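Antibiotic biosynthesis monooxygenase (Thermus thermophilus, PDB 1IUJ) is of unproven function but may act as a monooxygenase of the dimeric alpha/beta-barrel type, and binds zinc ions. Local coordinates at residues M5-V10 against G47-V52; A15-E20 against G79-E84; L39-K44 against V51-W56; P9-Y14 against A85-N90. One frame throughout, in Å; residues are numbered along the deposited sequence.

Interaction 1: M5-V10 against G47-V52; sequences MNRIPV and GDPYVV
Strands 2-8 and 50-56 are antiparallel neighbours in the middle of the four-stranded sheet of a dimeric alpha/beta-barrel protein. Alternation sends Ile8, Tyr50 and Val52 to the face that helix 15-29 packs on, and Arg7 and Val51 to the face turned to the second subunit. Asn6 and Val52 exchange two nearly straight backbone bonds, Asn6 N to Val52 O measuring 2.9 Å, while the Ile8 and Val52 side chains cross obliquely, CD1 meeting CG2. Ile8 N also donates to Tyr50 O, but the return bond from Tyr50 N is weak and bent (125°), where the inverse gamma turn at Pro9 follows. Arg7 lies alongside Pro49 and Val51; its chain bends at chi3 (59°), laying one guanidinium face on the proline ring, NH2 to Pro49 CG being 3.5 Å. Arginine suits this place: its long apolar stem runs beside valine, and NH1 forms a salt bridge with Glu93 of the second subunit. On the helix side Val10 CG1 presses on Tyr50 CD1 at a short 3.3 Å, and the tyrosine hydroxyl bonds Glu19. Beyond the last pair, water 1 donates to both Val10 O and Asp48 O, each 2.7 Å away.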
loop_
_atom_site.group_PDB
_atom_site.type_symbol
_atom_site.label_atom_id
_atom_site.label_comp_id
_atom_site.label_asym_id
_atom_site.label_seq_id
_atom_site.Cartn_x
_atom_site.Cartn_y
_atom_site.Cartn_z
ATOM N N MET B 5 1.773 -0.535 6.329
ATOM C CA MET B 5 0.889 0.542 5.889
ATOM C C MET B 5 0.229 1.131 7.117
ATOM O O MET B 5 -0.528 0.461 7.809
ATOM C CB MET B 5 -0.158 0.025 4.901
ATOM C CG MET B 5 0.452 -0.483 3.640
ATOM S SD MET B 5 -0.833 -0.788 2.427
ATOM C CE MET B 5 0.166 -1.532 1.247
ATOM N N ASN B 6 0.542 2.394 7.405
ATOM C CA ASN B 6 -0.021 3.059 8.568
ATOM C C ASN B 6 -1.111 3.950 8.046
ATOM O O ASN B 6 -0.820 4.920 7.319
ATOM C CB ASN B 6 1.062 3.868 9.247
ATOM C CG ASN B 6 0.739 4.208 10.710
ATOM O OD1 ASN B 6 1.532 4.908 11.370
ATOM N ND2 ASN B 6 -0.376 3.729 11.222
ATOM N N ARG B 7 -2.350 3.588 8.363
ATOM C CA ARG B 7 -3.529 4.335 7.896
ATOM C C ARG B 7 -3.873 5.402 8.920
ATOM O O ARG B 7 -4.206 5.096 10.067
ATOM C CB ARG B 7 -4.714 3.373 7.688
ATOM C CG ARG B 7 -4.391 2.157 6.767
ATOM C CD ARG B 7 -5.494 1.125 6.786
ATOM N NE ARG B 7 -6.787 1.647 6.350
ATOM C CZ ARG B 7 -7.116 1.835 5.070
ATOM N NH1 ARG B 7 -6.256 1.547 4.098
ATOM N NH2 ARG B 7 -8.315 2.315 4.763
ATOM N N ILE B 8 -3.770 6.664 8.501
ATOM C CA ILE B 8 -3.866 7.798 9.416
ATOM C C ILE B 8 -5.009 8.675 8.936
ATOM O O ILE B 8 -4.899 9.288 7.867
ATOM C CB ILE B 8 -2.520 8.542 9.464
ATOM C CG1 ILE B 8 -1.421 7.587 9.994
ATOM C CG2 ILE B 8 -2.650 9.821 10.313
ATOM C CD1 ILE B 8 -0.026 8.045 9.699
ATOM N N PRO B 9 -6.109 8.730 9.697
ATOM C CA PRO B 9 -7.293 9.467 9.280
ATOM C C PRO B 9 -7.161 10.936 9.641
ATOM O O PRO B 9 -7.825 11.420 10.569
ATOM C CB PRO B 9 -8.426 8.788 10.080
ATOM C CG PRO B 9 -7.751 8.361 11.343
ATOM C CD PRO B 9 -6.311 8.061 10.998
ATOM N N VAL B 10 -6.328 11.637 8.892
ATOM C CA VAL B 10 -6.163 13.094 9.081
ATOM C C VAL B 10 -7.183 13.884 8.289
ATOM O O VAL B 10 -7.415 13.615 7.098
ATOM C CB VAL B 10 -4.712 13.554 8.781
ATOM C CG1 VAL B 10 -4.316 13.266 7.354
ATOM C CG2 VAL B 10 -4.514 15.039 9.096
ATOM N N GLY B 47 -12.118 12.053 2.802
ATOM C CA GLY B 47 -12.748 11.361 3.909
ATOM C C GLY B 47 -12.084 10.045 4.278
ATOM O O GLY B 47 -12.380 9.471 5.330
ATOM N N ASP B 48 -11.200 9.574 3.397
ATOM C CA ASP B 48 -10.434 8.337 3.601
ATOM C C ASP B 48 -9.058 8.665 4.166
ATOM O O ASP B 48 -8.590 9.810 4.052
ATOM C CB ASP B 48 -10.274 7.576 2.287
ATOM C CG ASP B 48 -11.595 7.092 1.747
ATOM O OD1 ASP B 48 -12.442 6.640 2.565
ATOM O OD2 ASP B 48 -11.856 7.128 0.524
ATOM N N PRO B 49 -8.422 7.692 4.810
ATOM C CA PRO B 49 -7.129 7.961 5.455
ATOM C C PRO B 49 -5.940 8.084 4.489
ATOM O O PRO B 49 -5.887 7.433 3.446
ATOM C CB PRO B 49 -6.956 6.739 6.355
ATOM C CG PRO B 49 -7.642 5.624 5.550
ATOM C CD PRO B 49 -8.867 6.302 5.041
ATOM N N TYR B 50 -4.967 8.913 4.878
ATOM C CA TYR B 50 -3.621 8.830 4.290
ATOM C C TYR B 50 -3.051 7.445 4.590
ATOM O O TYR B 50 -3.431 6.830 5.596
ATOM C CB TYR B 50 -2.696 9.898 4.934
ATOM C CG TYR B 50 -2.688 11.250 4.239
ATOM C CD1 TYR B 50 -3.765 12.126 4.356
ATOM C CD2 TYR B 50 -1.596 11.638 3.471
ATOM C CE1 TYR B 50 -3.731 13.387 3.719
ATOM C CE2 TYR B 50 -1.555 12.892 2.821
ATOM C CZ TYR B 50 -2.630 13.732 2.954
ATOM O OH TYR B 50 -2.592 14.960 2.286
ATOM N N VAL B 51 -2.166 6.978 3.720
ATOM C CA VAL B 51 -1.346 5.781 4.007
ATOM C C VAL B 51 0.127 6.091 3.960
ATOM O O VAL B 51 0.638 6.581 2.973
ATOM C CB VAL B 51 -1.713 4.563 3.093
ATOM C CG1 VAL B 51 -0.752 3.404 3.319
ATOM C CG2 VAL B 51 -3.109 4.105 3.406
ATOM N N VAL B 52 0.837 5.770 5.045
ATOM C CA VAL B 52 2.291 5.851 5.019
ATOM C C VAL B 52 2.742 4.414 4.787
ATOM O O VAL B 52 2.517 3.516 5.635
ATOM C CB VAL B 52 2.870 6.377 6.317
ATOM C CG1 VAL B 52 4.401 6.261 6.273
ATOM C CG2 VAL B 52 2.374 7.806 6.638
HETATM O O HOH W 1 -7.098 11.252 5.754
#

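Interaction 2: A15-E20 against G79-E84; sequences AEQFEE and GTLPKE
The flat end of Gln17 takes both methyls of Leu81 on one side of its amide plane: CD1 sits almost squarely above Gln17 OE1, 3.4 Å from it, and CD2 lies 3.7 Å from Gln17 NE2. Past the nitrogen end of the amide comes the backbone of Thr80, whose O is 3.7 Å from Gln17 NE2, and no hydrogen bond links the two segments. The second flat group, the Phe18 ring, turns elsewhere: with CG anti to the backbone N it reaches down to Val10 and to the Tyr50 ring, whose plane is tilted by about 55° to its own. Leu81 therefore meets the root of Phe18, its CD2 standing 4.1 Å from Phe18 CA.

Gln17 and Leu81 approach tip to tip. The glutamine is extended, CG anti to the backbone N (chi1 -165°), so its CB and CG lend an aliphatic stem to CD1 while the polar tip stays where the residue is partly exposed. Glutamine suits such a border, and branched leucine suits the buried side, where it also touches Tyr14 and Phe86. Its chi1 of -92° departs from a staggered value, which may reflect its crowded surroundings. Thr80 keeps its hydroxyl at home, bonding Arg77 O. This is plain packing: the connection between helix 69-74 and strand 91-100 rests on the first turn of helix 15-29, which lies against the sheet of the alpha/beta-barrel fold.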
loop_
_atom_site.group_PDB
_atom_site.type_symbol
_atom_site.label_atom_id
_atom_site.label_comp_id
_atom_site.label_asym_id
_atom_site.label_seq_id
_atom_site.Cartn_x
_atom_site.Cartn_y
_atom_site.Cartn_z
ATOM N N ALA B 15 -4.101 18.394 6.359
ATOM C CA ALA B 15 -3.345 17.594 5.401
ATOM C C ALA B 15 -1.951 18.165 5.098
ATOM O O ALA B 15 -0.966 17.436 5.100
ATOM C CB ALA B 15 -4.148 17.425 4.112
ATOM N N GLU B 16 -1.873 19.469 4.828
ATOM C CA GLU B 16 -0.587 20.115 4.587
ATOM C C GLU B 16 0.389 20.031 5.782
ATOM O O GLU B 16 1.582 19.719 5.622
ATOM C CB GLU B 16 -0.811 21.562 4.117
ATOM C CG GLU B 16 0.459 22.381 3.973
ATOM C CD GLU B 16 0.188 23.817 3.538
ATOM O OE1 GLU B 16 -0.987 24.255 3.589
ATOM O OE2 GLU B 16 1.156 24.505 3.141
ATOM N N GLN B 17 -0.113 20.306 6.983
ATOM C CA GLN B 17 0.713 20.221 8.162
ATOM C C GLN B 17 1.169 18.780 8.401
ATOM O O GLN B 17 2.330 18.561 8.765
ATOM C CB GLN B 17 -0.006 20.773 9.393
ATOM C CG GLN B 17 0.942 21.028 10.548
ATOM C CD GLN B 17 0.240 21.109 11.882
ATOM O OE1 GLN B 17 -0.950 21.397 11.945
ATOM N NE2 GLN B 17 0.977 20.835 12.956
ATOM N N PHE B 18 0.258 17.823 8.179
ATOM C CA PHE B 18 0.585 16.407 8.290
ATOM C C PHE B 18 1.708 16.070 7.316
ATOM O O PHE B 18 2.684 15.436 7.694
ATOM C CB PHE B 18 -0.650 15.535 8.003
ATOM C CG PHE B 18 -0.335 14.081 7.899
ATOM C CD1 PHE B 18 -0.277 13.313 9.037
ATOM C CD2 PHE B 18 -0.056 13.486 6.657
ATOM C CE1 PHE B 18 0.031 11.963 8.971
ATOM C CE2 PHE B 18 0.258 12.143 6.564
ATOM C CZ PHE B 18 0.303 11.372 7.735
ATOM N N GLU B 19 1.576 16.506 6.064
ATOM C CA GLU B 19 2.603 16.207 5.064
ATOM C C GLU B 19 3.965 16.818 5.426
ATOM O O GLU B 19 5.006 16.172 5.254
ATOM C CB GLU B 19 2.145 16.657 3.669
ATOM C CG GLU B 19 1.058 15.765 3.066
ATOM C CD GLU B 19 0.701 16.134 1.642
ATOM O OE1 GLU B 19 1.554 16.715 0.918
ATOM O OE2 GLU B 19 -0.433 15.819 1.233
ATOM N N GLU B 20 3.927 18.051 5.940
ATOM C CA GLU B 20 5.124 18.822 6.300
ATOM C C GLU B 20 5.788 18.115 7.461
ATOM O O GLU B 20 6.999 17.895 7.453
ATOM C CB GLU B 20 4.725 20.250 6.720
ATOM C CG GLU B 20 5.607 21.384 6.189
ATOM C CD GLU B 20 4.947 22.776 6.295
ATOM O OE1 GLU B 20 5.680 23.807 6.291
ATOM O OE2 GLU B 20 3.698 22.857 6.396
ATOM N N GLY B 79 2.891 14.559 17.304
ATOM C CA GLY B 79 2.998 15.184 18.602
ATOM C C GLY B 79 2.577 16.635 18.425
ATOM O O GLY B 79 1.850 17.172 19.264
ATOM N N THR B 80 3.024 17.265 17.334
ATOM C CA THR B 80 2.684 18.670 17.070
ATOM C C THR B 80 1.303 18.808 16.443
ATOM O O THR B 80 0.681 19.868 16.555
ATOM C CB THR B 80 3.752 19.433 16.207
ATOM O OG1 THR B 80 3.854 18.853 14.900
ATOM C CG2 THR B 80 5.160 19.295 16.776
ATOM N N LEU B 81 0.832 17.754 15.770
ATOM C CA LEU B 81 -0.531 17.742 15.244
ATOM C C LEU B 81 -1.530 17.542 16.382
ATOM O O LEU B 81 -1.454 16.553 17.121
ATOM C CB LEU B 81 -0.713 16.643 14.188
ATOM C CG LEU B 81 -0.496 16.904 12.692
ATOM C CD1 LEU B 81 -1.394 18.004 12.145
ATOM C CD2 LEU B 81 0.971 17.167 12.328
ATOM N N PRO B 82 -2.481 18.462 16.520
ATOM C CA PRO B 82 -3.491 18.362 17.581
ATOM C C PRO B 82 -4.336 17.087 17.484
ATOM O O PRO B 82 -4.549 16.585 16.381
ATOM C CB PRO B 82 -4.366 19.599 17.350
ATOM C CG PRO B 82 -4.114 19.990 15.944
ATOM C CD PRO B 82 -2.669 19.663 15.680
ATOM N N LYS B 83 -4.811 16.567 18.616
ATOM C CA LYS B 83 -5.694 15.390 18.592
ATOM C C LYS B 83 -6.877 15.593 17.649
ATOM O O LYS B 83 -7.361 14.655 17.011
ATOM C CB LYS B 83 -6.201 15.041 19.993
ATOM C CG LYS B 83 -6.035 13.568 20.347
ATOM C CD LYS B 83 -7.353 12.823 20.450
ATOM C CE LYS B 83 -7.097 11.363 20.824
ATOM N NZ LYS B 83 -8.208 10.718 21.588
ATOM N N GLU B 84 -7.331 16.842 17.557
ATOM C CA GLU B 84 -8.496 17.197 16.764
ATOM C C GLU B 84 -8.275 17.019 15.266
ATOM O O GLU B 84 -9.241 16.982 14.512
ATOM C CB GLU B 84 -8.884 18.649 17.051
ATOM C CG GLU B 84 -9.394 18.887 18.469
ATOM C CD GLU B 84 -8.306 19.032 19.520
ATOM O OE1 GLU B 84 -8.671 19.208 20.702
ATOM O OE2 GLU B 84 -7.099 18.966 19.187
#

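Interaction 3: L39-K44 against V51-W56; sequences LVLRPK and VVMTLW
The tight part of this beta hairpin is the face carrying Leu39, Leu41, Val51 and Met53. Leu39 and Met53 run alongside each other in the same direction; Met53 bends at chi3 (61°) to bring its methyl over the leucine, so that CE is 3.4 Å from Leu39 CD1, closer than usual for two carbons. The Leu39 chi2 of 92° is off a staggered value, consistent with the crowding. Beneath them the backbones exchange two nearly straight bonds, Leu39 N to Met53 O at 2.8 Å and Met53 N to Leu39 O at the same length. The next pair is less regular: Leu41 N reaches Val51 O at 2.9 Å but with an angle of 144°.

The other face is looser across the strands. The Val40 side chain comes no nearer to residues 51-56 than 4.5 Å, from its CG1 to Val51 O, and like Val52 it packs on Phe22 of helix 15-29. Residues 39-43 also pair with a strand of the second subunit, which carries the sheet across the interface. An unbranched methionine and branched leucines thus fill a buried apolar surface, while the polar backbone is satisfied by main-chain bonds, with the charged Arg42 and Lys44 beyond the apolar part.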
loop_
_atom_site.group_PDB
_atom_site.type_symbol
_atom_site.label_atom_id
_atom_site.label_comp_id
_atom_site.label_asym_id
_atom_site.label_seq_id
_atom_site.Cartn_x
_atom_site.Cartn_y
_atom_site.Cartn_z
ATOM N N LEU B 39 6.779 5.787 1.200
ATOM C CA LEU B 39 5.880 6.613 0.384
ATOM C C LEU B 39 4.777 7.150 1.251
ATOM O O LEU B 39 4.267 6.442 2.129
ATOM C CB LEU B 39 5.304 5.827 -0.783
ATOM C CG LEU B 39 6.327 5.231 -1.745
ATOM C CD1 LEU B 39 6.731 3.800 -1.357
ATOM C CD2 LEU B 39 5.784 5.291 -3.149
ATOM N N VAL B 40 4.439 8.423 1.074
ATOM C CA VAL B 40 3.278 8.956 1.736
ATOM C C VAL B 40 2.209 9.160 0.668
ATOM O O VAL B 40 2.458 9.767 -0.379
ATOM C CB VAL B 40 3.582 10.281 2.454
ATOM C CG1 VAL B 40 2.324 10.773 3.202
ATOM C CG2 VAL B 40 4.828 10.146 3.396
ATOM N N LEU B 41 1.040 8.604 0.933
ATOM C CA LEU B 41 -0.020 8.466 -0.076
ATOM C C LEU B 41 -1.257 9.235 0.355
ATOM O O LEU B 41 -1.861 8.954 1.382
ATOM C CB LEU B 41 -0.346 6.971 -0.257
ATOM C CG LEU B 41 0.773 6.061 -0.673
ATOM C CD1 LEU B 41 0.275 4.629 -0.738
ATOM C CD2 LEU B 41 1.388 6.452 -2.022
ATOM N N ARG B 42 -1.617 10.255 -0.436
ATOM C CA ARG B 42 -2.813 11.058 -0.158
ATOM C C ARG B 42 -4.034 10.395 -0.804
ATOM O O ARG B 42 -3.955 10.040 -1.994
ATOM C CB ARG B 42 -2.651 12.467 -0.759
ATOM C CG ARG B 42 -3.809 13.429 -0.452
ATOM C CD ARG B 42 -3.659 14.776 -1.145
ATOM N NE ARG B 42 -3.559 14.607 -2.585
ATOM C CZ ARG B 42 -2.861 15.408 -3.386
ATOM N NH1 ARG B 42 -2.217 16.470 -2.895
ATOM N NH2 ARG B 42 -2.816 15.153 -4.687
ATOM N N PRO B 43 -5.132 10.239 -0.065
ATOM C CA PRO B 43 -6.316 9.549 -0.589
ATOM C C PRO B 43 -6.983 10.374 -1.679
ATOM O O PRO B 43 -6.957 11.598 -1.631
ATOM C CB PRO B 43 -7.223 9.428 0.632
ATOM C CG PRO B 43 -6.846 10.672 1.507
ATOM C CD PRO B 43 -5.350 10.732 1.321
ATOM N N LYS B 44 -7.585 9.708 -2.649
ATOM C CA LYS B 44 -8.378 10.410 -3.659
ATOM C C LYS B 44 -9.554 11.172 -3.026
ATOM O O LYS B 44 -9.852 12.329 -3.425
ATOM C CB LYS B 44 -8.874 9.412 -4.728
ATOM C CG LYS B 44 -9.584 10.075 -5.913
ATOM C CD LYS B 44 -8.765 9.971 -7.211
ATOM C CE LYS B 44 -7.752 11.101 -7.392
ATOM N NZ LYS B 44 -6.412 10.758 -6.794
ATOM N N VAL B 51 -2.166 6.978 3.720
ATOM C CA VAL B 51 -1.346 5.781 4.007
ATOM C C VAL B 51 0.127 6.091 3.960
ATOM O O VAL B 51 0.638 6.581 2.973
ATOM C CB VAL B 51 -1.713 4.563 3.093
ATOM C CG1 VAL B 51 -0.752 3.404 3.319
ATOM C CG2 VAL B 51 -3.109 4.105 3.406
ATOM N N VAL B 52 0.837 5.770 5.045
ATOM C CA VAL B 52 2.291 5.851 5.019
ATOM C C VAL B 52 2.742 4.414 4.787
ATOM O O VAL B 52 2.517 3.516 5.635
ATOM C CB VAL B 52 2.870 6.377 6.317
ATOM C CG1 VAL B 52 4.401 6.261 6.273
ATOM C CG2 VAL B 52 2.374 7.806 6.638
ATOM N N MET B 53 3.397 4.203 3.655
ATOM C CA MET B 53 3.776 2.856 3.252
ATOM C C MET B 53 5.280 2.747 3.318
ATOM O O MET B 53 5.996 3.560 2.716
ATOM C CB MET B 53 3.335 2.575 1.821
ATOM C CG MET B 53 3.699 1.178 1.410
ATOM S SD MET B 53 3.008 0.825 -0.172
ATOM C CE MET B 53 3.791 2.033 -1.189
ATOM N N THR B 54 5.769 1.739 4.018
ATOM C CA THR B 54 7.209 1.624 4.199
ATOM C C THR B 54 7.654 0.228 3.871
ATOM O O THR B 54 6.999 -0.748 4.271
ATOM C CB THR B 54 7.584 1.980 5.625
ATOM O OG1 THR B 54 7.094 3.293 5.942
ATOM C CG2 THR B 54 9.146 2.084 5.763
ATOM N N LEU B 55 8.701 0.141 3.052
ATOM C CA LEU B 55 9.251 -1.129 2.577
ATOM C C LEU B 55 10.537 -1.415 3.321
ATOM O O LEU B 55 11.410 -0.549 3.392
ATOM C CB LEU B 55 9.566 -1.035 1.076
ATOM C CG LEU B 55 8.426 -1.217 0.075
ATOM C CD1 LEU B 55 7.311 -0.184 0.285
ATOM C CD2 LEU B 55 9.055 -1.103 -1.334
ATOM N N TRP B 56 10.635 -2.624 3.861
ATOM C CA TRP B 56 11.785 -3.057 4.684
ATOM C C TRP B 56 12.360 -4.370 4.166
ATOM O O TRP B 56 11.641 -5.201 3.613
ATOM C CB TRP B 56 11.267 -3.307 6.118
ATOM C CG TRP B 56 10.854 -2.035 6.858
ATOM C CD1 TRP B 56 9.587 -1.571 7.091
ATOM C CD2 TRP B 56 11.739 -1.133 7.520
ATOM N NE1 TRP B 56 9.636 -0.396 7.808
ATOM C CE2 TRP B 56 10.949 -0.116 8.102
ATOM C CE3 TRP B 56 13.132 -1.077 7.677
ATOM C CZ2 TRP B 56 11.511 0.958 8.809
ATOM C CZ3 TRP B 56 13.687 -0.007 8.382
ATOM C CH2 TRP B 56 12.879 0.977 8.945
#

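Interaction 4: P9-Y14 against A85-N90; sequences PVRPEY and AFLGPN
Two main-chain bonds hold the loops together. Arg11 N donates to Ala85 O at 2.8 Å, almost perfectly straight (176°), and Leu87 N donates to Pro9 O at 2.9 Å; both donors sit nearly along the C=O axis. Between them Val10 and Phe86 form a single bridge, with Val10 CB 4.0 Å from Phe86 CE1. Next come the side chains. The Ala85 methyl lies over the face of the Tyr14 ring in a CH-pi contact, CB being 3.8 Å from the ring centroid, and it also sits over a face of the Phe86 ring; the small alanine methyl fits between the two rings. Leu87 CD2 covers one face of the Arg11 guanidinium, whose NE bonds weakly to Glu84 O. Pro9, with no N-H to offer, packs its ring against carbonyls and an amide: CG is 3.4 Å from Gly88 O, and Asn90 meets CD with its OD1.

Farther out, Phe86 packs on Ile8 and Tyr14 on Pro82, while a bond from Tyr14 N to Arg11 O links residues 11 and 14. The arrangement joins the connections flanking antiparallel strands 2-8 and 91-100 at one end of the barrel sheet, with the side chain of Asn90 about 5 Å from a bound zinc ion.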
loop_
_atom_site.group_PDB
_atom_site.type_symbol
_atom_site.label_atom_id
_atom_site.label_comp_id
_atom_site.label_asym_id
_atom_site.label_seq_id
_atom_site.Cartn_x
_atom_site.Cartn_y
_atom_site.Cartn_z
ATOM N N PRO B 9 -6.109 8.730 9.697
ATOM C CA PRO B 9 -7.293 9.467 9.280
ATOM C C PRO B 9 -7.161 10.936 9.641
ATOM O O PRO B 9 -7.825 11.420 10.569
ATOM C CB PRO B 9 -8.426 8.788 10.080
ATOM C CG PRO B 9 -7.751 8.361 11.343
ATOM C CD PRO B 9 -6.311 8.061 10.998
ATOM N N VAL B 10 -6.328 11.637 8.892
ATOM C CA VAL B 10 -6.163 13.094 9.081
ATOM C C VAL B 10 -7.183 13.884 8.289
ATOM O O VAL B 10 -7.415 13.615 7.098
ATOM C CB VAL B 10 -4.712 13.554 8.781
ATOM C CG1 VAL B 10 -4.316 13.266 7.354
ATOM C CG2 VAL B 10 -4.514 15.039 9.096
ATOM N N ARG B 11 -7.803 14.854 8.962
ATOM C CA ARG B 11 -8.782 15.759 8.343
ATOM C C ARG B 11 -8.116 16.626 7.257
ATOM O O ARG B 11 -6.925 16.963 7.356
ATOM C CB ARG B 11 -9.417 16.628 9.443
ATOM C CG ARG B 11 -10.286 15.887 10.469
ATOM C CD ARG B 11 -11.083 16.844 11.358
ATOM N NE ARG B 11 -11.016 16.543 12.796
ATOM C CZ ARG B 11 -12.041 16.688 13.652
ATOM N NH1 ARG B 11 -11.888 16.403 14.944
ATOM N NH2 ARG B 11 -13.228 17.104 13.218
ATOM N N PRO B 12 -8.854 16.963 6.195
ATOM C CA PRO B 12 -8.291 17.723 5.078
ATOM C C PRO B 12 -7.717 19.069 5.517
ATOM O O PRO B 12 -6.746 19.519 4.930
ATOM C CB PRO B 12 -9.478 17.937 4.126
ATOM C CG PRO B 12 -10.693 17.550 4.858
ATOM C CD PRO B 12 -10.272 16.629 5.996
ATOM N N GLU B 13 -8.283 19.652 6.562
ATOM C CA GLU B 13 -7.810 20.946 7.053
ATOM C C GLU B 13 -6.348 20.892 7.513
ATOM O O GLU B 13 -5.657 21.918 7.494
ATOM C CB GLU B 13 -8.680 21.437 8.199
ATOM C CG GLU B 13 -10.060 21.914 7.761
ATOM C CD GLU B 13 -11.056 20.788 7.571
ATOM O OE1 GLU B 13 -10.727 19.629 7.893
ATOM O OE2 GLU B 13 -12.188 21.070 7.105
ATOM N N TYR B 14 -5.906 19.703 7.915
ATOM C CA TYR B 14 -4.572 19.486 8.481
ATOM C C TYR B 14 -3.625 18.697 7.569
ATOM O O TYR B 14 -2.479 18.374 7.960
ATOM C CB TYR B 14 -4.675 18.757 9.829
ATOM C CG TYR B 14 -5.359 19.569 10.895
ATOM C CD1 TYR B 14 -6.753 19.609 11.001
ATOM C CD2 TYR B 14 -4.612 20.330 11.774
ATOM C CE1 TYR B 14 -7.388 20.340 11.976
ATOM C CE2 TYR B 14 -5.232 21.083 12.763
ATOM C CZ TYR B 14 -6.599 21.110 12.852
ATOM O OH TYR B 14 -7.203 21.863 13.823
ATOM N N ALA B 85 -7.017 16.924 14.847
ATOM C CA ALA B 85 -6.673 16.783 13.439
ATOM C C ALA B 85 -7.150 15.437 12.877
ATOM O O ALA B 85 -7.252 15.284 11.672
ATOM C CB ALA B 85 -5.174 16.919 13.226
ATOM N N PHE B 86 -7.419 14.492 13.761
ATOM C CA PHE B 86 -7.678 13.111 13.334
ATOM C C PHE B 86 -9.084 12.630 13.634
ATOM O O PHE B 86 -9.664 12.972 14.685
ATOM C CB PHE B 86 -6.649 12.183 13.968
ATOM C CG PHE B 86 -5.224 12.636 13.772
ATOM C CD1 PHE B 86 -4.530 12.323 12.610
ATOM C CD2 PHE B 86 -4.582 13.399 14.756
ATOM C CE1 PHE B 86 -3.211 12.736 12.412
ATOM C CE2 PHE B 86 -3.280 13.844 14.572
ATOM C CZ PHE B 86 -2.571 13.515 13.398
ATOM N N LEU B 87 -9.651 11.825 12.738
ATOM C CA LEU B 87 -10.977 11.276 13.006
ATOM C C LEU B 87 -11.010 10.079 13.962
ATOM O O LEU B 87 -12.082 9.681 14.435
ATOM C CB LEU B 87 -11.674 10.886 11.711
ATOM C CG LEU B 87 -11.939 11.866 10.584
ATOM C CD1 LEU B 87 -12.565 11.099 9.425
ATOM C CD2 LEU B 87 -12.824 13.040 10.995
ATOM N N GLY B 88 -9.843 9.527 14.258
ATOM C CA GLY B 88 -9.722 8.271 14.973
ATOM C C GLY B 88 -8.273 7.853 15.118
ATOM O O GLY B 88 -7.382 8.588 14.676
ATOM N N PRO B 89 -8.024 6.684 15.715
ATOM C CA PRO B 89 -6.662 6.163 15.849
ATOM C C PRO B 89 -6.128 5.757 14.491
ATOM O O PRO B 89 -6.902 5.510 13.553
ATOM C CB PRO B 89 -6.832 4.917 16.747
ATOM C CG PRO B 89 -8.239 4.527 16.600
ATOM C CD PRO B 89 -9.027 5.783 16.322
ATOM N N ASN B 90 -4.812 5.710 14.395
ATOM C CA ASN B 90 -4.185 5.176 13.209
ATOM C C ASN B 90 -4.448 3.693 13.212
ATOM O O ASN B 90 -4.696 3.100 14.266
ATOM C CB ASN B 90 -2.714 5.486 13.236
ATOM C CG ASN B 90 -2.465 6.983 13.267
ATOM O OD1 ASN B 90 -3.302 7.769 12.794
ATOM N ND2 ASN B 90 -1.351 7.388 13.844
#

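Overall arrangement
Interactions 1 and 3 share strand 50-56, their centres 8 Å apart, and together tie strands 2-8, 50-56 and 35-43 into one antiparallel sheet whose face also meets the second subunit. Interaction 4 starts from the same residues as interaction 1, Pro9 and Val10, with centres 8 Å apart, as are those of interactions 2 and 4, while those of 1 and 2 are 12 Å apart. Along the chain, interaction 3 is nested inside interaction 2, and interaction 2 inside interaction 4, whereas interactions 1 and 2 cross. These last two touch where helix 15-29 packs on the sheet, so the helix, its neighbouring loops and the sheet form one continuous packed unit.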